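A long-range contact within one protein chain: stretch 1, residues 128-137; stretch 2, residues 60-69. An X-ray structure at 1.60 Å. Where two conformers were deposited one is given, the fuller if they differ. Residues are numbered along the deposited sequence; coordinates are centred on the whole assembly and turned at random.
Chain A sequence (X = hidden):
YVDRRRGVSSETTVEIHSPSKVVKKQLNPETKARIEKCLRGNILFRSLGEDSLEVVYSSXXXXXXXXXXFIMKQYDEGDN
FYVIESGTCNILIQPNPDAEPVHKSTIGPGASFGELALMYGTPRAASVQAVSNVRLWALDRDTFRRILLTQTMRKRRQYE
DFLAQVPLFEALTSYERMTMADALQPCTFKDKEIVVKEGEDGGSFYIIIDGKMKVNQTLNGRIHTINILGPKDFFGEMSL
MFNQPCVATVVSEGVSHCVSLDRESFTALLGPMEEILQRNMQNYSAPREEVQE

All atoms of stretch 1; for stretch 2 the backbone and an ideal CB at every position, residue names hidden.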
# COMPACT_ATOMS: atom_id res chain seq x y z
N VAL A 128 5.85 -2.20 -19.23
CA VAL A 128 6.13 -0.95 -18.48
C VAL A 128 6.97 -0.06 -19.38
O VAL A 128 8.11 -0.42 -19.73
CB VAL A 128 6.86 -1.22 -17.16
CG1 VAL A 128 7.05 0.09 -16.36
CG2 VAL A 128 6.09 -2.25 -16.34
N GLN A 129 6.41 1.09 -19.77
CA GLN A 129 7.05 1.95 -20.77
C GLN A 129 7.45 3.28 -20.15
O GLN A 129 6.62 3.92 -19.50
CB GLN A 129 6.10 2.19 -21.94
CG GLN A 129 6.71 3.05 -23.01
CD GLN A 129 5.83 3.14 -24.25
OE1 GLN A 129 4.62 3.05 -24.15
NE2 GLN A 129 6.45 3.28 -25.42
N ALA A 130 8.69 3.70 -20.36
CA ALA A 130 9.10 5.01 -19.86
C ALA A 130 8.31 6.09 -20.58
O ALA A 130 8.21 6.08 -21.81
CB ALA A 130 10.59 5.22 -20.08
N VAL A 131 7.76 7.03 -19.82
CA VAL A 131 7.06 8.17 -20.43
C VAL A 131 8.08 9.28 -20.65
O VAL A 131 8.27 9.76 -21.76
CB VAL A 131 5.90 8.63 -19.56
CG1 VAL A 131 5.26 9.93 -20.13
CG2 VAL A 131 4.85 7.56 -19.45
N SER A 132 8.71 9.71 -19.57
CA SER A 132 9.88 10.57 -19.58
C SER A 132 11.13 9.70 -19.68
O SER A 132 11.05 8.47 -19.69
CB SER A 132 9.92 11.41 -18.31
OG SER A 132 10.02 10.53 -17.18
N ASN A 133 12.30 10.32 -19.70
CA ASN A 133 13.50 9.58 -19.32
C ASN A 133 13.32 9.12 -17.89
O ASN A 133 12.76 9.84 -17.05
CB ASN A 133 14.74 10.45 -19.42
CG ASN A 133 15.02 10.88 -20.84
OD1 ASN A 133 14.59 10.24 -21.81
ND2 ASN A 133 15.76 11.98 -20.97
N VAL A 134 13.80 7.91 -17.60
CA VAL A 134 13.55 7.30 -16.29
C VAL A 134 14.87 6.81 -15.70
O VAL A 134 15.77 6.32 -16.42
CB VAL A 134 12.51 6.15 -16.40
CG1 VAL A 134 12.52 5.28 -15.15
CG2 VAL A 134 11.08 6.66 -16.70
N ARG A 135 15.01 6.97 -14.40
CA ARG A 135 16.08 6.36 -13.63
C ARG A 135 15.45 5.35 -12.67
O ARG A 135 14.45 5.64 -12.03
CB ARG A 135 16.88 7.40 -12.83
CG ARG A 135 17.76 8.35 -13.63
CD ARG A 135 18.76 9.16 -12.72
NE ARG A 135 18.12 9.87 -11.58
CZ ARG A 135 18.79 10.39 -10.57
NH1 ARG A 135 20.13 10.30 -10.54
NH2 ARG A 135 18.14 10.99 -9.57
N LEU A 136 16.07 4.15 -12.57
CA LEU A 136 15.51 3.10 -11.73
C LEU A 136 16.62 2.52 -10.86
O LEU A 136 17.80 2.56 -11.23
CB LEU A 136 14.97 1.91 -12.59
CG LEU A 136 14.06 2.20 -13.79
CD1 LEU A 136 14.04 1.10 -14.82
CD2 LEU A 136 12.67 2.34 -13.26
N TRP A 137 16.24 1.95 -9.72
CA TRP A 137 17.10 1.03 -8.96
C TRP A 137 16.52 -0.37 -9.09
O TRP A 137 15.32 -0.56 -9.03
CB TRP A 137 17.16 1.46 -7.49
CG TRP A 137 18.06 2.66 -7.28
CD1 TRP A 137 17.68 3.99 -7.08
CD2 TRP A 137 19.47 2.64 -7.23
NE1 TRP A 137 18.81 4.78 -6.93
CE2 TRP A 137 19.91 3.97 -7.01
CE3 TRP A 137 20.41 1.62 -7.33
CZ2 TRP A 137 21.27 4.28 -6.90
CZ3 TRP A 137 21.75 1.93 -7.23
CH2 TRP A 137 22.18 3.24 -7.01
N UNK A 60 21.47 -3.35 -4.87
CA UNK A 60 20.69 -2.69 -5.91
C UNK A 60 21.60 -2.00 -6.92
O UNK A 60 22.66 -1.47 -6.57
CB UNK A 60 19.72 -1.68 -5.29
N UNK A 61 21.20 -2.01 -8.18
CA UNK A 61 21.96 -1.39 -9.24
C UNK A 61 21.09 -0.45 -10.09
O UNK A 61 19.86 -0.59 -10.15
CB UNK A 61 22.59 -2.47 -10.12
N UNK A 62 21.76 0.47 -10.77
CA UNK A 62 21.08 1.52 -11.55
C UNK A 62 20.74 1.02 -12.94
O UNK A 62 21.50 0.27 -13.57
CB UNK A 62 21.95 2.77 -11.65
N UNK A 63 19.57 1.41 -13.42
CA UNK A 63 19.16 1.19 -14.80
C UNK A 63 18.50 2.48 -15.26
O UNK A 63 17.77 3.08 -14.49
CB UNK A 63 18.22 -0.01 -14.94
N UNK A 64 18.73 2.87 -16.51
CA UNK A 64 18.04 4.02 -17.08
C UNK A 64 17.28 3.56 -18.31
O UNK A 64 17.56 2.50 -18.89
CB UNK A 64 19.02 5.14 -17.43
N UNK A 65 16.29 4.36 -18.69
CA UNK A 65 15.49 4.12 -19.88
C UNK A 65 15.14 5.46 -20.50
O UNK A 65 14.63 6.33 -19.79
CB UNK A 65 14.23 3.32 -19.55
N UNK A 66 15.35 5.60 -21.81
CA UNK A 66 14.95 6.82 -22.49
C UNK A 66 13.45 6.86 -22.67
O UNK A 66 12.80 5.82 -22.78
CB UNK A 66 15.65 6.94 -23.84
N UNK A 67 12.90 8.08 -22.70
CA UNK A 67 11.48 8.28 -22.97
C UNK A 67 11.01 7.41 -24.13
O UNK A 67 11.63 7.39 -25.20
CB UNK A 67 11.20 9.75 -23.27
N UNK A 68 9.93 6.67 -23.90
CA UNK A 68 9.31 5.82 -24.89
C UNK A 68 9.84 4.39 -24.94
O UNK A 68 9.23 3.55 -25.60
CB UNK A 68 9.48 6.46 -26.27
N UNK A 69 10.92 4.09 -24.25
CA UNK A 69 11.47 2.75 -24.30
C UNK A 69 10.84 1.85 -23.23
O UNK A 69 10.54 2.28 -22.11
CB UNK A 69 12.99 2.80 -24.13

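Residues 61-65 run antiparallel to strand 134-137, so side chains alternate between the face carrying Val-134 and Leu-136 and the face carrying Arg-135 and Trp-137.

Position 60 precedes the strand, and its CB points toward stretch 1, 3.9 Å from CE3 of Trp-137. Aliphatic residues or methionine would suit this aromatic neighbour. It is Met-60, whose CB makes the apolar contact while its backbone O lies near the ring plane, 3.6 Å from Trp-137 CZ3.

At 61 the CB points away, leaving the choice wide; the residue is Phe-61. Its backbone O accepts a CA-H...O contact from Trp-137 CA at 3.4 Å.

Position 62 pairs with Trp-137 on the same face, its CB 4.5 Å from CZ3 of the indole. A side chain with a flexible methylene stem, such as Glu, Gln, Lys, Arg or Met, could lie over the ring. Glu-62 does so: its CG sits 3.6 Å from the centroid of the six-membered ring of Trp-137, 22° off the normal, a CH-pi contact. Its carboxylate is hydrogen-bonded elsewhere in the structure.

The backbone at 63 exchanges two hydrogen bonds with Leu-136, N to Leu-136 O at 3.0 Å and O from Leu-136 N at 2.8 Å. Its CB lies 4.3 Å from Leu-136 CD1, so a branched aliphatic or a long chain with an apolar base would fit. In Lys-63 the base passes beside the leucine and the end leads away.

Position 64 faces the Arg-135 side, where beta-branched or polar residues suit an extended backbone. It is Thr-64, with CG2 4.3 Å from Arg-135 CG.

At 65 the CB is 4.1 Å from Ala-130 CB and 4.6 Å from Val-134 CB, favouring a small apolar residue, though the geometry alone does not exclude a larger one. Ala-65 makes apolar contacts with both, and its N and O bond Val-134 O (3.0 Å) and Val-134 N (2.8 Å).

Position 66 points away overall, so a polar chain is plausible; Glu-66 opens a type II turn ending at 69.

At 67 the CB is tightly placed, 3.3 Å from Val-131 O, favouring a small residue. Ala-67 fits, and its N donates to Asn-133 OD1 at 2.9 Å.

Position 68, with phi/psi of 89/-10, would jam a CB against the preceding carbonyl, calling for glycine. Gly-68 donates from N to Ala-130 O and accepts at O from Gln-129 NE2, both 2.8 Å.

Position 69 points away and tolerates many residues; His-69 contributes its backbone O, 2.9 Å from the donor Ala-130 N.

Stretch 2 (60-69) MFEKTAEAGH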
# COMPACT_ATOMS: atom_id res chain seq x y z
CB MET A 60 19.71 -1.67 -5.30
CG MET A 60 18.43 -2.31 -4.94
SD MET A 60 17.19 -1.11 -4.44
CE MET A 60 15.85 -1.67 -5.50
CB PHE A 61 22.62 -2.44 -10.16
CG PHE A 61 21.67 -3.46 -10.75
CD1 PHE A 61 21.26 -4.57 -10.02
CD2 PHE A 61 21.21 -3.31 -12.04
CE1 PHE A 61 20.39 -5.54 -10.58
CE2 PHE A 61 20.34 -4.27 -12.62
CZ PHE A 61 19.94 -5.38 -11.89
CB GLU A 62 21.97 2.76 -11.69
CG GLU A 62 22.35 3.40 -10.39
CD GLU A 62 23.30 4.59 -10.58
OE1 GLU A 62 24.38 4.60 -9.96
OE2 GLU A 62 22.96 5.51 -11.37
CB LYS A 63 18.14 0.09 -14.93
CG LYS A 63 17.90 -0.34 -16.38
CD LYS A 63 17.02 -1.60 -16.45
CE LYS A 63 17.77 -2.82 -17.03
NZ LYS A 63 19.21 -2.95 -16.56
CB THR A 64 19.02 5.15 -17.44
OG1 THR A 64 19.94 4.67 -18.44
CG2 THR A 64 19.82 5.57 -16.23
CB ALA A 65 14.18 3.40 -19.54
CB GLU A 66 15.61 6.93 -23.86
CG GLU A 66 17.10 7.16 -23.82
CD GLU A 66 17.71 7.19 -25.22
OE1 GLU A 66 16.96 7.43 -26.20
OE2 GLU A 66 18.93 6.94 -25.34
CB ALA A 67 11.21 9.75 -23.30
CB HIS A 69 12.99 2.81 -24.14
CG HIS A 69 13.68 3.38 -25.34
ND1 HIS A 69 14.68 2.70 -26.00
CD2 HIS A 69 13.52 4.56 -25.99
CE1 HIS A 69 15.12 3.44 -27.01
NE2 HIS A 69 14.43 4.57 -27.03
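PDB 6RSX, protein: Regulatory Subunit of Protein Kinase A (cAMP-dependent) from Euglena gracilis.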